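Local structure of enoyl-CoA hydratase (Bacillus halodurans, 3LKE) at residues Val6-Gln11 and Leu37-Ala42. The protein probably acts as an enoyl-CoA hydratase of the crotonase family, adding water to the double bond of enoyl-CoA thioesters. Sequence-based numbering, arbitrary orientation.
Sequences VHTEIQ and LEAIRA
Ala-39 turns its methyl group to two side chains of the edge strand, Val-6 and Thr-8, both of which touch it. The tight point is at Thr-8, where methyl meets methyl: CG2 lies 3.5 Å from Ala-39 CB. Val-6 CG1 comes less close, at 4.0 Å from the same CB. Val-6 and Thr-8 are two apart on the strand, so both CB atoms point toward the helix, while His-7 between them points away. In Val-6, CG1 stands anti to the backbone N (chi1 175°), and this branch reaches Ala-39. In Thr-8, OG1 sits between the backbone N and the carbonyl carbon (chi1 55°), which puts CG2 beside the backbone N and against Ala-39. Thr-8 CA and Ala-39 CA are 6.8 Å apart, the nearest CA pair of the two segments. The contact is apolar and small, burying 90 Å². Its shorter touch is on the exposed side, at Thr-8; the buried side, at Val-6, is looser. Val-6 also touches Ser-35 and Leu-36, one turn back on the helix. Strand 6-10 is the edge of the six-stranded mixed sheet and pairs antiparallel with strand 14-19. Helix 30-45 packs against this edge through Ala-39 and against helix 81-98 through Leu-37 and Ile-40.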
loop_
_atom_site.group_PDB
_atom_site.type_symbol
_atom_site.label_atom_id
_atom_site.label_comp_id
_atom_site.label_asym_id
_atom_site.label_seq_id
_atom_site.Cartn_x
_atom_site.Cartn_y
_atom_site.Cartn_z
ATOM N N VAL A 6 14.545 -23.368 -22.104
ATOM C CA VAL A 6 13.563 -22.305 -22.264
ATOM C C VAL A 6 13.257 -22.143 -23.750
ATOM O O VAL A 6 14.152 -21.854 -24.539
ATOM C CB VAL A 6 14.095 -20.959 -21.732
ATOM C CG1 VAL A 6 13.092 -19.843 -22.031
ATOM C CG2 VAL A 6 14.412 -21.044 -20.225
ATOM N N HIS A 7 11.999 -22.336 -24.133
ATOM C CA HIS A 7 11.610 -22.180 -25.530
ATOM C C HIS A 7 10.899 -20.860 -25.737
ATOM O O HIS A 7 10.316 -20.313 -24.804
ATOM C CB HIS A 7 10.714 -23.335 -25.985
ATOM C CG HIS A 7 11.314 -24.686 -25.756
ATOM N ND1 HIS A 7 12.589 -25.012 -26.166
ATOM C CD2 HIS A 7 10.812 -25.794 -25.162
ATOM C CE1 HIS A 7 12.848 -26.265 -25.830
ATOM N NE2 HIS A 7 11.786 -26.762 -25.221
ATOM N N THR A 8 10.958 -20.342 -26.959
ATOM C CA THR A 8 10.269 -19.098 -27.283
ATOM C C THR A 8 9.479 -19.225 -28.583
ATOM O O THR A 8 9.882 -19.941 -29.509
ATOM C CB THR A 8 11.243 -17.902 -27.374
ATOM O OG1 THR A 8 12.286 -18.194 -28.310
ATOM C CG2 THR A 8 11.867 -17.620 -26.016
ATOM N N GLU A 9 8.346 -18.536 -28.640
ATOM C CA GLU A 9 7.475 -18.574 -29.807
ATOM C C GLU A 9 6.643 -17.306 -29.853
ATOM O O GLU A 9 6.041 -16.930 -28.860
ATOM C CB GLU A 9 6.541 -19.785 -29.737
ATOM C CG GLU A 9 5.587 -19.903 -30.907
ATOM C CD GLU A 9 4.677 -21.114 -30.804
ATOM O OE1 GLU A 9 4.967 -22.015 -29.985
ATOM O OE2 GLU A 9 3.670 -21.168 -31.548
ATOM N N ILE A 10 6.594 -16.658 -31.012
ATOM C CA ILE A 10 5.696 -15.520 -31.186
ATOM C C ILE A 10 4.440 -15.911 -31.958
ATOM O O ILE A 10 4.516 -16.472 -33.050
ATOM C CB ILE A 10 6.383 -14.350 -31.895
ATOM C CG1 ILE A 10 7.541 -13.828 -31.040
ATOM C CG2 ILE A 10 5.371 -13.248 -32.197
ATOM C CD1 ILE A 10 8.378 -12.775 -31.720
ATOM N N GLN A 11 3.284 -15.621 -31.376
ATOM C CA GLN A 11 2.017 -15.918 -32.020
ATOM C C GLN A 11 1.079 -14.733 -31.900
ATOM O O GLN A 11 0.664 -14.360 -30.797
ATOM C CB GLN A 11 1.384 -17.166 -31.403
ATOM C CG GLN A 11 -0.080 -17.374 -31.758
ATOM C CD GLN A 11 -0.577 -18.763 -31.379
ATOM O OE1 GLN A 11 0.127 -19.759 -31.566
ATOM N NE2 GLN A 11 -1.801 -18.835 -30.852
ATOM N N LEU A 37 16.686 -15.368 -19.027
ATOM C CA LEU A 37 17.036 -13.956 -19.151
ATOM C C LEU A 37 17.095 -13.551 -20.622
ATOM O O LEU A 37 16.547 -12.519 -21.029
ATOM C CB LEU A 37 18.380 -13.684 -18.477
ATOM C CG LEU A 37 18.891 -12.244 -18.513
ATOM C CD1 LEU A 37 17.859 -11.269 -17.930
ATOM C CD2 LEU A 37 20.198 -12.163 -17.748
ATOM N N GLU A 38 17.755 -14.387 -21.420
ATOM C CA GLU A 38 17.926 -14.133 -22.842
ATOM C C GLU A 38 16.577 -14.023 -23.554
ATOM O O GLU A 38 16.382 -13.164 -24.415
ATOM C CB GLU A 38 18.770 -15.262 -23.445
ATOM C CG GLU A 38 19.097 -15.125 -24.916
ATOM C CD GLU A 38 19.856 -16.332 -25.450
ATOM O OE1 GLU A 38 19.931 -16.487 -26.691
ATOM O OE2 GLU A 38 20.368 -17.130 -24.630
ATOM N N ALA A 39 15.641 -14.884 -23.174
ATOM C CA ALA A 39 14.307 -14.881 -23.750
ATOM C C ALA A 39 13.539 -13.622 -23.347
ATOM O O ALA A 39 12.855 -13.008 -24.164
ATOM C CB ALA A 39 13.543 -16.131 -23.321
ATOM N N ILE A 40 13.655 -13.247 -22.077
ATOM C CA ILE A 40 12.967 -12.063 -21.564
ATOM C C ILE A 40 13.434 -10.799 -22.282
ATOM O O ILE A 40 12.622 -9.973 -22.705
ATOM C CB ILE A 40 13.198 -11.897 -20.047
ATOM C CG1 ILE A 40 12.475 -13.007 -19.277
ATOM C CG2 ILE A 40 12.723 -10.523 -19.589
ATOM C CD1 ILE A 40 12.934 -13.165 -17.834
ATOM N N ARG A 41 14.746 -10.653 -22.401
ATOM C CA ARG A 41 15.338 -9.498 -23.072
ATOM C C ARG A 41 14.927 -9.422 -24.538
ATOM O O ARG A 41 14.599 -8.348 -25.048
ATOM C CB ARG A 41 16.863 -9.541 -22.950
ATOM C CG ARG A 41 17.366 -9.207 -21.551
ATOM C CD ARG A 41 18.859 -9.454 -21.403
ATOM N NE ARG A 41 19.348 -8.875 -20.158
ATOM C CZ ARG A 41 20.492 -9.198 -19.567
ATOM N NH1 ARG A 41 21.288 -10.116 -20.104
ATOM N NH2 ARG A 41 20.837 -8.604 -18.426
ATOM N N ALA A 42 14.952 -10.566 -25.214
ATOM C CA ALA A 42 14.563 -10.626 -26.617
ATOM C C ALA A 42 13.119 -10.166 -26.803
ATOM O O ALA A 42 12.802 -9.461 -27.763
ATOM C CB ALA A 42 14.758 -12.032 -27.165
#